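Local atomic coordinates of dimethyladenosine transferase, putative (Plasmodium falciparum, PDB entry 2H1R), a protein that probably uses S-adenosyl-L-methionine to dimethylate adenines of ribosomal RNA. Residues 45-50 with 68-73; 49-54 with 75-80; 53-58 with 81-86; 59-64 with 87-92; 107-112 with 133-138. All coordinates share one frame; numbering follows the deposited sequence.

Interaction 1 (45-50 with 68-73); sequences IVLEIG and ITIDID
Leu47 lays its CD1 methyl against CD1 of Ile70, 3.7 Å away, the two branched side chains crossing at a slant on one face of a parallel strand pair. CG of Leu47 is anti to the backbone N (chi1 177°), and the next torsion turns CD1 toward strand 68-70. Further back, Ile45 CG2 meets Ile68 CD1 at 3.8 Å. Aliphatic residues suit this face, which Ile49 shares, because it is largely buried and offers them one another as partners. Between the strands, Ile68 N bonds to Val46 O (2.8 Å) and Glu48 N to Ile68 O, both almost straight; Ile70 N then reaches Glu48 O, and Gly50 N closes the ladder on Ile70 O at 2.8 Å. On the other face Glu48 and Thr69 stand side by side. Thr69 OG1 adds only a weak bond to Glu48 O at 3.3 Å, while the carboxylate of Glu48 finds its firm partner in the hydroxyl of Thr57. Beyond the strand ends, Gly50 has a positive phi of 88° that would press a beta carbon onto the preceding carbonyl oxygen, so glycine fits. Asp71 OD1 lies 3.7 Å from Gly50 CA, and its OD2 uses the anti lone pair to accept from Asp73 N in an Asx turn. Gly50 and Asp71 are both predicted to bind S-adenosyl-L-methionine, consistent with a cofactor site at the C-terminal strand ends of a Rossmann-like methyltransferase. Strand 45-49 is flanked by 66-70 and 109-113, with helix 57-60 packing on the face of Val46 and Glu48.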
# COMPACT_ATOMS: atom_id res chain seq x y z
N ILE A 45 -0.71 -17.65 -10.80
CA ILE A 45 -1.78 -17.87 -9.80
C ILE A 45 -2.44 -16.50 -9.53
O ILE A 45 -1.72 -15.51 -9.23
CB ILE A 45 -1.21 -18.42 -8.47
CG1 ILE A 45 -0.56 -19.81 -8.71
CG2 ILE A 45 -2.29 -18.44 -7.34
CD1 ILE A 45 0.32 -20.28 -7.58
N VAL A 46 -3.77 -16.46 -9.62
CA VAL A 46 -4.53 -15.23 -9.40
C VAL A 46 -5.27 -15.36 -8.04
O VAL A 46 -5.99 -16.34 -7.80
CB VAL A 46 -5.53 -14.97 -10.57
CG1 VAL A 46 -6.43 -13.76 -10.29
CG2 VAL A 46 -4.79 -14.73 -11.89
N LEU A 47 -5.08 -14.37 -7.16
CA LEU A 47 -5.89 -14.24 -5.93
C LEU A 47 -7.04 -13.27 -6.21
O LEU A 47 -6.80 -12.11 -6.61
CB LEU A 47 -5.02 -13.68 -4.77
CG LEU A 47 -5.72 -13.42 -3.43
CD1 LEU A 47 -6.23 -14.71 -2.81
CD2 LEU A 47 -4.74 -12.73 -2.49
N GLU A 48 -8.27 -13.74 -6.06
CA GLU A 48 -9.44 -12.87 -6.26
C GLU A 48 -10.09 -12.68 -4.90
O GLU A 48 -10.47 -13.65 -4.24
CB GLU A 48 -10.46 -13.47 -7.24
CG GLU A 48 -11.64 -12.53 -7.52
CD GLU A 48 -12.76 -13.15 -8.33
OE1 GLU A 48 -12.85 -14.41 -8.43
OE2 GLU A 48 -13.59 -12.36 -8.87
N ILE A 49 -10.17 -11.43 -4.45
CA ILE A 49 -10.78 -11.13 -3.16
C ILE A 49 -12.17 -10.56 -3.43
O ILE A 49 -12.29 -9.48 -4.04
CB ILE A 49 -9.95 -10.12 -2.33
CG1 ILE A 49 -8.51 -10.60 -2.17
CG2 ILE A 49 -10.60 -9.90 -0.97
CD1 ILE A 49 -7.63 -9.58 -1.44
N GLY A 50 -13.20 -11.31 -3.05
CA GLY A 50 -14.58 -10.87 -3.25
C GLY A 50 -15.15 -11.27 -4.61
O GLY A 50 -15.20 -10.46 -5.53
N ILE A 68 -7.54 -18.52 -6.86
CA ILE A 68 -7.91 -18.76 -5.47
C ILE A 68 -8.79 -17.58 -5.11
O ILE A 68 -8.44 -16.42 -5.37
CB ILE A 68 -6.69 -18.84 -4.54
CG1 ILE A 68 -5.77 -20.00 -4.97
CG2 ILE A 68 -7.14 -19.00 -3.07
CD1 ILE A 68 -4.35 -19.91 -4.44
N THR A 69 -9.96 -17.87 -4.59
CA THR A 69 -10.86 -16.79 -4.25
C THR A 69 -11.18 -16.80 -2.76
O THR A 69 -11.25 -17.87 -2.14
CB THR A 69 -12.12 -16.80 -5.14
OG1 THR A 69 -13.00 -15.74 -4.76
CG2 THR A 69 -12.84 -18.10 -5.03
N ILE A 70 -11.32 -15.60 -2.20
CA ILE A 70 -11.65 -15.41 -0.79
C ILE A 70 -12.91 -14.55 -0.78
O ILE A 70 -12.89 -13.41 -1.27
CB ILE A 70 -10.52 -14.66 -0.01
CG1 ILE A 70 -9.21 -15.47 -0.04
CG2 ILE A 70 -10.95 -14.37 1.44
CD1 ILE A 70 -7.96 -14.71 0.47
N ASP A 71 -14.01 -15.10 -0.26
CA ASP A 71 -15.22 -14.32 0.01
C ASP A 71 -15.71 -14.50 1.45
O ASP A 71 -15.50 -15.54 2.08
CB ASP A 71 -16.33 -14.63 -1.01
CG ASP A 71 -17.47 -13.60 -1.00
OD1 ASP A 71 -17.53 -12.75 -1.93
OD2 ASP A 71 -18.30 -13.64 -0.06
N ILE A 72 -16.37 -13.46 1.96
CA ILE A 72 -16.85 -13.42 3.33
C ILE A 72 -18.04 -14.36 3.57
O ILE A 72 -18.25 -14.80 4.70
CB ILE A 72 -17.16 -11.97 3.79
CG1 ILE A 72 -16.77 -11.75 5.27
CG2 ILE A 72 -18.63 -11.58 3.45
CD1 ILE A 72 -17.02 -10.34 5.81
N ASP A 73 -18.79 -14.67 2.51
CA ASP A 73 -20.00 -15.52 2.62
C ASP A 73 -19.89 -16.89 1.96
O ASP A 73 -19.66 -17.00 0.74
CB ASP A 73 -21.25 -14.81 2.09
CG ASP A 73 -22.51 -15.70 2.18
OD1 ASP A 73 -23.06 -15.88 3.30
OD2 ASP A 73 -22.93 -16.23 1.14

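Interaction 2 (49-54 with 75-80); sequences IGCGTG and RMISEV
Met76 O and Gly52 O are bridged by one water, which donates to both: 2.8 Å from the water oxygen to Met76 O and 2.9 Å to Gly52 O. No direct hydrogen bond joins the two segments, so this water supplies the polar link and apolar atoms do the rest. Val80 is the centre of that packing. Its CG2 sits 3.4 Å from Gly52 O and 3.6 Å from Thr53 C, so one methyl of a compact branched residue presses on the turn's backbone. CG1, trans to N across the first torsion (175°), is directed to Gly54 CA at 3.9 Å. Glycine suits position 54 through its positive phi and this close approach of CG1 to its CA. Cys51 SG, small and apolar enough for a buried place, touches Ile77 CD1 at 3.7 Å and Val80 CG2 at 4.0 Å. Met76 bends at its last torsion to bring the CE methyl over the Gly52 carbonyl. The loop holds its own shape through a type II' turn from Cys51 to Gly54, closed by Gly54 N to Cys51 O at 2.8 Å. This glycine-rich loop follows strand 45-49, leads into helix 57-60 and is covered by helix 74-86, with Leu24 of strand 24-25 touching Thr53 and Met76.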
# COMPACT_ATOMS: atom_id res chain seq x y z
N ILE A 49 -10.17 -11.43 -4.45
CA ILE A 49 -10.78 -11.13 -3.16
C ILE A 49 -12.17 -10.56 -3.43
O ILE A 49 -12.29 -9.48 -4.04
CB ILE A 49 -9.95 -10.12 -2.33
CG1 ILE A 49 -8.51 -10.60 -2.17
CG2 ILE A 49 -10.60 -9.90 -0.97
CD1 ILE A 49 -7.63 -9.58 -1.44
N GLY A 50 -13.20 -11.31 -3.05
CA GLY A 50 -14.58 -10.87 -3.25
C GLY A 50 -15.15 -11.27 -4.61
O GLY A 50 -15.20 -10.46 -5.53
N CYS A 51 -15.62 -12.51 -4.72
CA CYS A 51 -16.01 -13.03 -6.05
C CYS A 51 -17.45 -12.77 -6.50
O CYS A 51 -17.80 -13.03 -7.66
CB CYS A 51 -15.66 -14.53 -6.16
SG CYS A 51 -16.49 -15.54 -4.94
N GLY A 52 -18.29 -12.23 -5.61
CA GLY A 52 -19.69 -11.98 -5.93
C GLY A 52 -20.38 -13.17 -6.57
O GLY A 52 -20.41 -14.26 -5.99
N THR A 53 -20.92 -12.96 -7.76
CA THR A 53 -21.64 -14.02 -8.47
C THR A 53 -20.70 -14.83 -9.40
O THR A 53 -21.15 -15.74 -10.12
CB THR A 53 -22.74 -13.42 -9.33
OG1 THR A 53 -22.15 -12.55 -10.29
CG2 THR A 53 -23.74 -12.63 -8.48
N GLY A 54 -19.42 -14.47 -9.40
CA GLY A 54 -18.41 -15.16 -10.19
C GLY A 54 -18.28 -14.60 -11.59
O GLY A 54 -17.69 -15.24 -12.46
N ARG A 75 -22.26 -19.02 1.35
CA ARG A 75 -23.41 -19.42 0.52
C ARG A 75 -23.31 -18.90 -0.92
O ARG A 75 -23.79 -19.54 -1.86
CB ARG A 75 -24.74 -19.01 1.16
CG ARG A 75 -24.79 -19.16 2.69
CD ARG A 75 -26.06 -19.88 3.11
NE ARG A 75 -26.86 -19.13 4.08
CZ ARG A 75 -28.11 -19.46 4.43
NH1 ARG A 75 -28.68 -20.52 3.88
NH2 ARG A 75 -28.80 -18.74 5.30
N MET A 76 -22.67 -17.75 -1.09
CA MET A 76 -22.39 -17.25 -2.43
C MET A 76 -21.25 -18.07 -3.06
O MET A 76 -21.26 -18.32 -4.26
CB MET A 76 -22.03 -15.76 -2.39
CG MET A 76 -23.14 -14.84 -1.90
SD MET A 76 -22.58 -13.12 -1.77
CE MET A 76 -22.79 -12.56 -3.47
N ILE A 77 -20.28 -18.48 -2.23
CA ILE A 77 -19.15 -19.32 -2.67
C ILE A 77 -19.59 -20.59 -3.42
O ILE A 77 -19.06 -20.89 -4.50
CB ILE A 77 -18.19 -19.64 -1.48
CG1 ILE A 77 -17.33 -18.42 -1.11
CG2 ILE A 77 -17.31 -20.86 -1.77
CD1 ILE A 77 -16.32 -17.97 -2.18
N SER A 78 -20.55 -21.33 -2.87
CA SER A 78 -20.99 -22.58 -3.50
C SER A 78 -21.67 -22.36 -4.85
O SER A 78 -21.60 -23.22 -5.71
CB SER A 78 -21.88 -23.41 -2.57
OG SER A 78 -23.26 -23.10 -2.75
N GLU A 79 -22.30 -21.21 -5.05
CA GLU A 79 -22.89 -20.92 -6.36
C GLU A 79 -21.81 -20.65 -7.44
O GLU A 79 -21.93 -21.10 -8.58
CB GLU A 79 -23.89 -19.76 -6.29
CG GLU A 79 -25.31 -20.17 -5.87
CD GLU A 79 -25.92 -21.25 -6.76
OE1 GLU A 79 -26.16 -22.37 -6.24
OE2 GLU A 79 -26.15 -21.01 -7.98
N VAL A 80 -20.77 -19.91 -7.06
CA VAL A 80 -19.67 -19.59 -7.98
C VAL A 80 -18.92 -20.87 -8.35
O VAL A 80 -18.64 -21.12 -9.52
CB VAL A 80 -18.69 -18.59 -7.33
CG1 VAL A 80 -17.48 -18.34 -8.22
CG2 VAL A 80 -19.40 -17.28 -7.06
O HOH W 1 -22.49 -16.32 -5.77

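Interaction 3 (53-58 with 81-86); sequences TGNLTV and KKRCLY
Arg83 NH1 takes two acceptors at the rim of its guanidinium: Asn55 OD1 at 2.8 Å, nearly straight, and the backbone Thr53 O at 3.0 Å. Both oxygens lie within a few degrees of the guanidinium plane. The Asn55 bond lies in the plane of its amide carbonyl, although the two flat groups are turned 74° apart; from Thr53 the donor instead stands well above the carbonyl plane. NH2 adds a weak bond to the same Asn55 OD1. Val58 meets the arginine at about a right angle, CG1 lying over one face of the guanidinium, 3.5 Å from NE. An arginine suits the position because its chain, fully extended all the way to NE, carries the head group across to the loop. Closer to the sheet, Cys84 SG touches both Thr57 CG2 and Val58 CG1, each 3.8 Å away. In the second shell, Glu87 makes a salt bridge with Arg83 NE, which should help fix the group's rotation, and Thr57 OG1 bonds to Glu48. The arrangement joins the end of the glycine-rich loop and the start of helix 57-60 to helix 74-86, neighbouring helices on one side of the Rossmann-like sheet of class I methyltransferases.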
# COMPACT_ATOMS: atom_id res chain seq x y z
N THR A 53 -20.92 -12.96 -7.76
CA THR A 53 -21.64 -14.02 -8.47
C THR A 53 -20.70 -14.83 -9.40
O THR A 53 -21.15 -15.74 -10.12
CB THR A 53 -22.74 -13.42 -9.33
OG1 THR A 53 -22.15 -12.55 -10.29
CG2 THR A 53 -23.74 -12.63 -8.48
N GLY A 54 -19.42 -14.47 -9.40
CA GLY A 54 -18.41 -15.16 -10.19
C GLY A 54 -18.28 -14.60 -11.59
O GLY A 54 -17.69 -15.24 -12.46
N ASN A 55 -18.84 -13.40 -11.82
CA ASN A 55 -18.75 -12.74 -13.14
C ASN A 55 -17.32 -12.45 -13.61
O ASN A 55 -16.99 -12.66 -14.78
CB ASN A 55 -19.57 -11.44 -13.14
CG ASN A 55 -20.98 -11.64 -13.64
OD1 ASN A 55 -21.44 -12.76 -13.79
ND2 ASN A 55 -21.69 -10.53 -13.91
N LEU A 56 -16.47 -11.96 -12.70
CA LEU A 56 -15.03 -11.83 -12.99
C LEU A 56 -14.26 -13.17 -12.90
O LEU A 56 -13.37 -13.46 -13.72
CB LEU A 56 -14.37 -10.79 -12.07
CG LEU A 56 -12.87 -10.56 -12.33
CD1 LEU A 56 -12.62 -9.95 -13.70
CD2 LEU A 56 -12.23 -9.71 -11.21
N THR A 57 -14.62 -14.00 -11.93
CA THR A 57 -14.00 -15.33 -11.77
C THR A 57 -13.96 -16.14 -13.07
O THR A 57 -12.90 -16.67 -13.45
CB THR A 57 -14.73 -16.17 -10.71
OG1 THR A 57 -14.90 -15.38 -9.53
CG2 THR A 57 -13.90 -17.41 -10.32
N VAL A 58 -15.10 -16.22 -13.75
CA VAL A 58 -15.20 -17.02 -14.96
C VAL A 58 -14.32 -16.47 -16.09
O VAL A 58 -13.95 -17.20 -17.01
CB VAL A 58 -16.68 -17.24 -15.39
CG1 VAL A 58 -17.47 -17.95 -14.26
CG2 VAL A 58 -17.38 -15.94 -15.81
N LYS A 81 -18.60 -21.67 -7.34
CA LYS A 81 -18.03 -23.01 -7.54
C LYS A 81 -18.85 -23.83 -8.54
O LYS A 81 -18.30 -24.32 -9.51
CB LYS A 81 -17.94 -23.74 -6.21
CG LYS A 81 -16.51 -23.99 -5.74
CD LYS A 81 -16.04 -25.42 -6.13
CE LYS A 81 -14.94 -25.45 -7.23
NZ LYS A 81 -15.41 -25.00 -8.60
N LYS A 82 -20.16 -23.96 -8.32
CA LYS A 82 -21.04 -24.66 -9.27
C LYS A 82 -20.99 -24.07 -10.66
O LYS A 82 -20.94 -24.80 -11.66
CB LYS A 82 -22.50 -24.65 -8.78
CG LYS A 82 -22.73 -25.64 -7.66
CD LYS A 82 -24.09 -25.43 -6.99
CE LYS A 82 -24.18 -26.27 -5.73
NZ LYS A 82 -25.31 -25.81 -4.87
N ARG A 83 -21.01 -22.74 -10.72
CA ARG A 83 -20.97 -22.03 -11.98
C ARG A 83 -19.70 -22.34 -12.77
O ARG A 83 -19.76 -22.65 -13.96
CB ARG A 83 -21.05 -20.53 -11.74
CG ARG A 83 -21.05 -19.75 -13.02
CD ARG A 83 -20.98 -18.28 -12.77
NE ARG A 83 -20.97 -17.59 -14.05
CZ ARG A 83 -21.05 -16.28 -14.19
NH1 ARG A 83 -21.16 -15.51 -13.12
NH2 ARG A 83 -21.01 -15.76 -15.41
N CYS A 84 -18.56 -22.24 -12.11
CA CYS A 84 -17.27 -22.45 -12.77
C CYS A 84 -17.12 -23.90 -13.27
O CYS A 84 -16.71 -24.13 -14.40
CB CYS A 84 -16.14 -22.02 -11.84
SG CYS A 84 -16.18 -20.18 -11.53
N LEU A 85 -17.48 -24.86 -12.42
CA LEU A 85 -17.50 -26.29 -12.78
C LEU A 85 -18.36 -26.49 -14.02
O LEU A 85 -17.90 -27.09 -15.00
CB LEU A 85 -18.03 -27.14 -11.62
CG LEU A 85 -17.08 -27.41 -10.45
CD1 LEU A 85 -17.81 -27.98 -9.24
CD2 LEU A 85 -15.95 -28.36 -10.88
N TYR A 86 -19.57 -25.95 -13.99
CA TYR A 86 -20.52 -26.01 -15.12
C TYR A 86 -19.95 -25.51 -16.43
O TYR A 86 -20.26 -26.07 -17.52
CB TYR A 86 -21.80 -25.23 -14.80
CG TYR A 86 -22.86 -25.39 -15.87
CD1 TYR A 86 -23.67 -26.52 -15.89
CD2 TYR A 86 -23.05 -24.41 -16.85
CE1 TYR A 86 -24.65 -26.69 -16.88
CE2 TYR A 86 -24.03 -24.57 -17.84
CZ TYR A 86 -24.83 -25.71 -17.84
OH TYR A 86 -25.81 -25.89 -18.80

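Interaction 4 (59-64 with 87-92); sequences KLLPLA and EGYNNL
Leu61 and Asn91 bring the two backbones closest, their CA atoms 6.7 Å apart, shortly after a Schellman motif at Gly88 has ended helix 74-86. Asn91 ND2 donates to Leu61 O at 2.9 Å with an angle of 169°; the oxygen lies in the plane of the amide, while the donor is tilted out of the Leu61 carbonyl plane by 24°. A first torsion of 55° folds the short asparagine arm back between its own N and carbonyl carbon and turns it to this oxygen, and the same nitrogen also serves Lys65 O. Leu61 slides past it the other way, bringing CD2 to 3.5 Å from Asn91 OD1 and 3.8 Å from Leu92 CB. Leu61 CB rests over one face of the Tyr89 ring in a CH-pi contact, 4.2 Å from the centroid, and CD1 touches Tyr89 CB. Pro62 crosses the ring at a slant, its CD 3.7 Å from Tyr89 CE1, its rigid ring well matched to a flat aromatic. Behind Leu61, Cys84 of helix 74-86 and Val67 of strand 66-70 add apolar cover. The chemistry is thus divided: apolar leucine, proline and tyrosine surfaces supply the bulk of the contact, while one asparagine amide nitrogen donates to two backbone carbonyls, Leu61 O and Lys65 O, tying the two segments together by a polar bond within an otherwise apolar contact.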
# COMPACT_ATOMS: atom_id res chain seq x y z
N LYS A 59 -13.95 -15.19 -15.99
CA LYS A 59 -13.12 -14.58 -17.01
C LYS A 59 -11.65 -14.77 -16.70
O LYS A 59 -10.80 -14.73 -17.62
CB LYS A 59 -13.41 -13.07 -17.16
CG LYS A 59 -14.77 -12.74 -17.78
CD LYS A 59 -15.07 -11.25 -17.67
CE LYS A 59 -14.22 -10.39 -18.60
NZ LYS A 59 -14.63 -10.59 -20.02
N LEU A 60 -11.34 -14.91 -15.41
CA LEU A 60 -9.96 -15.16 -14.91
C LEU A 60 -9.45 -16.59 -15.16
O LEU A 60 -8.30 -16.79 -15.52
CB LEU A 60 -9.87 -14.87 -13.40
CG LEU A 60 -10.06 -13.40 -12.94
CD1 LEU A 60 -10.24 -13.40 -11.44
CD2 LEU A 60 -8.89 -12.54 -13.35
N LEU A 61 -10.32 -17.55 -14.92
CA LEU A 61 -9.98 -18.99 -14.96
C LEU A 61 -9.32 -19.54 -16.27
O LEU A 61 -8.37 -20.33 -16.20
CB LEU A 61 -11.22 -19.79 -14.55
CG LEU A 61 -11.62 -19.77 -13.07
CD1 LEU A 61 -13.02 -20.22 -12.87
CD2 LEU A 61 -10.65 -20.64 -12.26
N PRO A 62 -9.86 -19.20 -17.44
CA PRO A 62 -9.19 -19.59 -18.71
C PRO A 62 -7.87 -18.85 -18.96
O PRO A 62 -7.08 -19.30 -19.81
CB PRO A 62 -10.25 -19.27 -19.77
CG PRO A 62 -11.07 -18.16 -19.13
CD PRO A 62 -11.13 -18.48 -17.70
N LEU A 63 -7.59 -17.78 -18.19
CA LEU A 63 -6.35 -17.02 -18.34
C LEU A 63 -5.25 -17.47 -17.42
O LEU A 63 -4.09 -17.60 -17.84
CB LEU A 63 -6.58 -15.50 -18.17
CG LEU A 63 -7.60 -14.89 -19.11
CD1 LEU A 63 -7.87 -13.46 -18.68
CD2 LEU A 63 -7.17 -14.94 -20.58
N ALA A 64 -5.61 -17.73 -16.16
CA ALA A 64 -4.67 -17.98 -15.09
C ALA A 64 -4.38 -19.46 -14.99
O ALA A 64 -5.21 -20.28 -15.39
CB ALA A 64 -5.28 -17.51 -13.75
N GLU A 87 -19.17 -24.43 -16.37
CA GLU A 87 -18.60 -23.88 -17.59
C GLU A 87 -17.30 -24.60 -18.00
O GLU A 87 -16.68 -24.22 -18.98
CB GLU A 87 -18.39 -22.36 -17.47
CG GLU A 87 -19.71 -21.62 -17.18
CD GLU A 87 -19.55 -20.12 -17.00
OE1 GLU A 87 -18.55 -19.56 -17.53
OE2 GLU A 87 -20.44 -19.50 -16.35
N GLY A 88 -16.91 -25.62 -17.24
CA GLY A 88 -15.76 -26.48 -17.61
C GLY A 88 -14.43 -26.11 -16.97
O GLY A 88 -13.38 -26.54 -17.47
N TYR A 89 -14.46 -25.32 -15.90
CA TYR A 89 -13.24 -24.89 -15.22
C TYR A 89 -13.07 -25.65 -13.93
O TYR A 89 -13.89 -25.56 -13.00
CB TYR A 89 -13.19 -23.37 -14.96
CG TYR A 89 -13.49 -22.52 -16.18
CD1 TYR A 89 -12.61 -22.48 -17.26
CD2 TYR A 89 -14.64 -21.75 -16.25
CE1 TYR A 89 -12.89 -21.70 -18.38
CE2 TYR A 89 -14.92 -20.98 -17.37
CZ TYR A 89 -14.05 -20.97 -18.43
OH TYR A 89 -14.32 -20.20 -19.53
N ASN A 90 -11.99 -26.42 -13.87
CA ASN A 90 -11.70 -27.20 -12.69
C ASN A 90 -10.56 -26.58 -11.90
O ASN A 90 -10.13 -27.15 -10.90
CB ASN A 90 -11.34 -28.64 -13.10
CG ASN A 90 -12.54 -29.43 -13.58
OD1 ASN A 90 -13.54 -29.54 -12.87
ND2 ASN A 90 -12.43 -30.00 -14.75
N ASN A 91 -10.09 -25.42 -12.34
CA ASN A 91 -8.93 -24.79 -11.70
C ASN A 91 -9.29 -23.66 -10.72
O ASN A 91 -8.52 -22.72 -10.56
CB ASN A 91 -7.92 -24.30 -12.75
CG ASN A 91 -8.53 -23.35 -13.79
OD1 ASN A 91 -9.69 -23.47 -14.17
ND2 ASN A 91 -7.73 -22.38 -14.25
N LEU A 92 -10.44 -23.78 -10.06
CA LEU A 92 -10.83 -22.82 -9.01
C LEU A 92 -10.70 -23.40 -7.61
O LEU A 92 -11.15 -24.51 -7.34
CB LEU A 92 -12.27 -22.33 -9.23
CG LEU A 92 -12.85 -21.34 -8.21
CD1 LEU A 92 -12.19 -19.95 -8.29
CD2 LEU A 92 -14.37 -21.25 -8.45

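Interaction 5 (107-112 with 133-138); sequences FDVCTA and FKCAVL
Phe107 CE1 presses on Phe133 CB at 3.5 Å, at the start of a beta-alpha-beta unit in which helix 119-128 connects strands 109-113 and 135-141, side by side and parallel in the Rossmann-like sheet. The two rings point the same way with planes 23° apart, but they are slid so far, centroids 5.4 Å apart, that they barely overlap. Nearly equal first torsions (66° and 59°) place them alike at the strand starts, on the face shared with Cys110 and Ala112, where both rings are buried, Phe107 also against Ile45 and Leu47. Farther along that face Cys110 and Ala136 pair as small residues, CB to CB 3.9 Å, and Leu138 reaches across to Ala112, its CD2 3.7 Å from Ala112 CB. Val109 and Cys135, then Thr111 and Val137, pair on the other face, toward helix 28-38. The backbone ladder runs through Cys110 N to Cys135 O, Val137 N to Cys110 O and Ala112 N to Val137 O. The looser, more exposed part is at Asp108 and Lys134. Their charged ends do not meet: Lys134 makes a salt bridge with Asp44, and Asp108 OD2 accepts from Ile45 N. What joins them is main chain, Lys134 N to Asp108 O at 2.7 Å. At the far end a water sits 3.0 Å from Thr111 OG1 and donates to Val137 O, also at 3.0 Å.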
# COMPACT_ATOMS: atom_id res chain seq x y z
N PHE A 107 0.81 -15.87 -4.56
CA PHE A 107 0.06 -15.53 -5.75
C PHE A 107 0.92 -14.60 -6.60
O PHE A 107 1.86 -13.95 -6.10
CB PHE A 107 -1.31 -14.91 -5.40
CG PHE A 107 -1.21 -13.57 -4.72
CD1 PHE A 107 -1.17 -12.41 -5.46
CD2 PHE A 107 -1.15 -13.49 -3.34
CE1 PHE A 107 -1.04 -11.17 -4.85
CE2 PHE A 107 -1.06 -12.26 -2.69
CZ PHE A 107 -0.97 -11.10 -3.45
N ASP A 108 0.59 -14.54 -7.87
CA ASP A 108 1.28 -13.69 -8.82
C ASP A 108 0.52 -12.41 -9.09
O ASP A 108 1.11 -11.34 -9.22
CB ASP A 108 1.45 -14.47 -10.14
CG ASP A 108 2.37 -15.65 -9.97
OD1 ASP A 108 3.55 -15.36 -9.74
OD2 ASP A 108 1.92 -16.82 -9.99
N VAL A 109 -0.80 -12.53 -9.19
CA VAL A 109 -1.66 -11.40 -9.56
C VAL A 109 -2.83 -11.38 -8.61
O VAL A 109 -3.46 -12.42 -8.37
CB VAL A 109 -2.20 -11.55 -11.03
CG1 VAL A 109 -3.16 -10.42 -11.40
CG2 VAL A 109 -1.06 -11.62 -12.03
N CYS A 110 -3.14 -10.19 -8.08
CA CYS A 110 -4.29 -10.00 -7.20
C CYS A 110 -5.36 -9.14 -7.89
O CYS A 110 -5.03 -8.15 -8.53
CB CYS A 110 -3.87 -9.29 -5.90
SG CYS A 110 -5.27 -9.09 -4.77
N THR A 111 -6.62 -9.51 -7.75
CA THR A 111 -7.70 -8.59 -8.10
C THR A 111 -8.69 -8.54 -6.92
O THR A 111 -8.92 -9.56 -6.25
CB THR A 111 -8.39 -8.96 -9.44
OG1 THR A 111 -9.31 -7.92 -9.79
CG2 THR A 111 -9.13 -10.30 -9.34
N ALA A 112 -9.22 -7.37 -6.63
CA ALA A 112 -10.10 -7.22 -5.46
C ALA A 112 -11.08 -6.10 -5.67
O ALA A 112 -10.73 -5.08 -6.25
CB ALA A 112 -9.27 -6.91 -4.22
N PHE A 133 4.58 -10.03 -5.41
CA PHE A 133 3.64 -10.41 -6.46
C PHE A 133 3.89 -9.52 -7.68
O PHE A 133 4.65 -8.54 -7.59
CB PHE A 133 2.20 -10.32 -5.93
CG PHE A 133 1.82 -8.96 -5.43
CD1 PHE A 133 1.38 -7.98 -6.33
CD2 PHE A 133 1.90 -8.64 -4.07
CE1 PHE A 133 1.03 -6.70 -5.88
CE2 PHE A 133 1.55 -7.37 -3.61
CZ PHE A 133 1.11 -6.40 -4.52
N LYS A 134 3.32 -9.89 -8.83
CA LYS A 134 3.65 -9.19 -10.07
C LYS A 134 2.80 -7.93 -10.22
O LYS A 134 3.28 -6.88 -10.69
CB LYS A 134 3.32 -10.07 -11.27
CG LYS A 134 4.36 -11.07 -11.69
CD LYS A 134 3.91 -11.69 -13.03
CE LYS A 134 4.54 -13.07 -13.24
NZ LYS A 134 4.12 -13.71 -14.55
N CYS A 135 1.51 -8.06 -9.93
CA CYS A 135 0.61 -6.91 -10.01
C CYS A 135 -0.71 -7.12 -9.30
O CYS A 135 -1.11 -8.23 -9.04
CB CYS A 135 0.42 -6.47 -11.46
SG CYS A 135 -1.14 -6.71 -12.23
N ALA A 136 -1.37 -6.02 -8.97
CA ALA A 136 -2.67 -6.07 -8.31
C ALA A 136 -3.58 -5.06 -9.01
O ALA A 136 -3.15 -3.95 -9.27
CB ALA A 136 -2.53 -5.73 -6.80
N VAL A 137 -4.80 -5.44 -9.33
CA VAL A 137 -5.78 -4.54 -9.93
C VAL A 137 -6.90 -4.43 -8.88
O VAL A 137 -7.56 -5.42 -8.54
CB VAL A 137 -6.28 -5.05 -11.29
CG1 VAL A 137 -7.20 -4.03 -11.94
CG2 VAL A 137 -5.05 -5.35 -12.23
N LEU A 138 -7.05 -3.24 -8.31
CA LEU A 138 -7.84 -3.06 -7.08
C LEU A 138 -8.91 -1.99 -7.28
O LEU A 138 -8.61 -0.91 -7.76
CB LEU A 138 -6.92 -2.71 -5.88
CG LEU A 138 -5.74 -3.68 -5.54
CD1 LEU A 138 -4.73 -3.07 -4.54
CD2 LEU A 138 -6.20 -5.00 -5.03
O HOH W 2 -10.32 -5.10 -9.58

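Interactions 1 and 5 lie in the same mixed sheet, their centres 11 Å apart, and meet where strands 45-49 and 109-113 run as neighbours. Interactions 2, 3 and 4 follow one another at 7 and 8 Å between centres beside the sheet: loop 49-54 against helix 74-86, then the start of helix 57-60 against the same helix, then residues 59-64 against 87-92. Along the chain interaction 1 crosses 3 and 4, while interaction 5 opens only after the others have closed. Interactions 1 and 2 share Ile49 and Gly50, consistent with the strand pairing and loop packing together shaping the predicted S-adenosyl-L-methionine site, with interaction 5 leading into its Asn113.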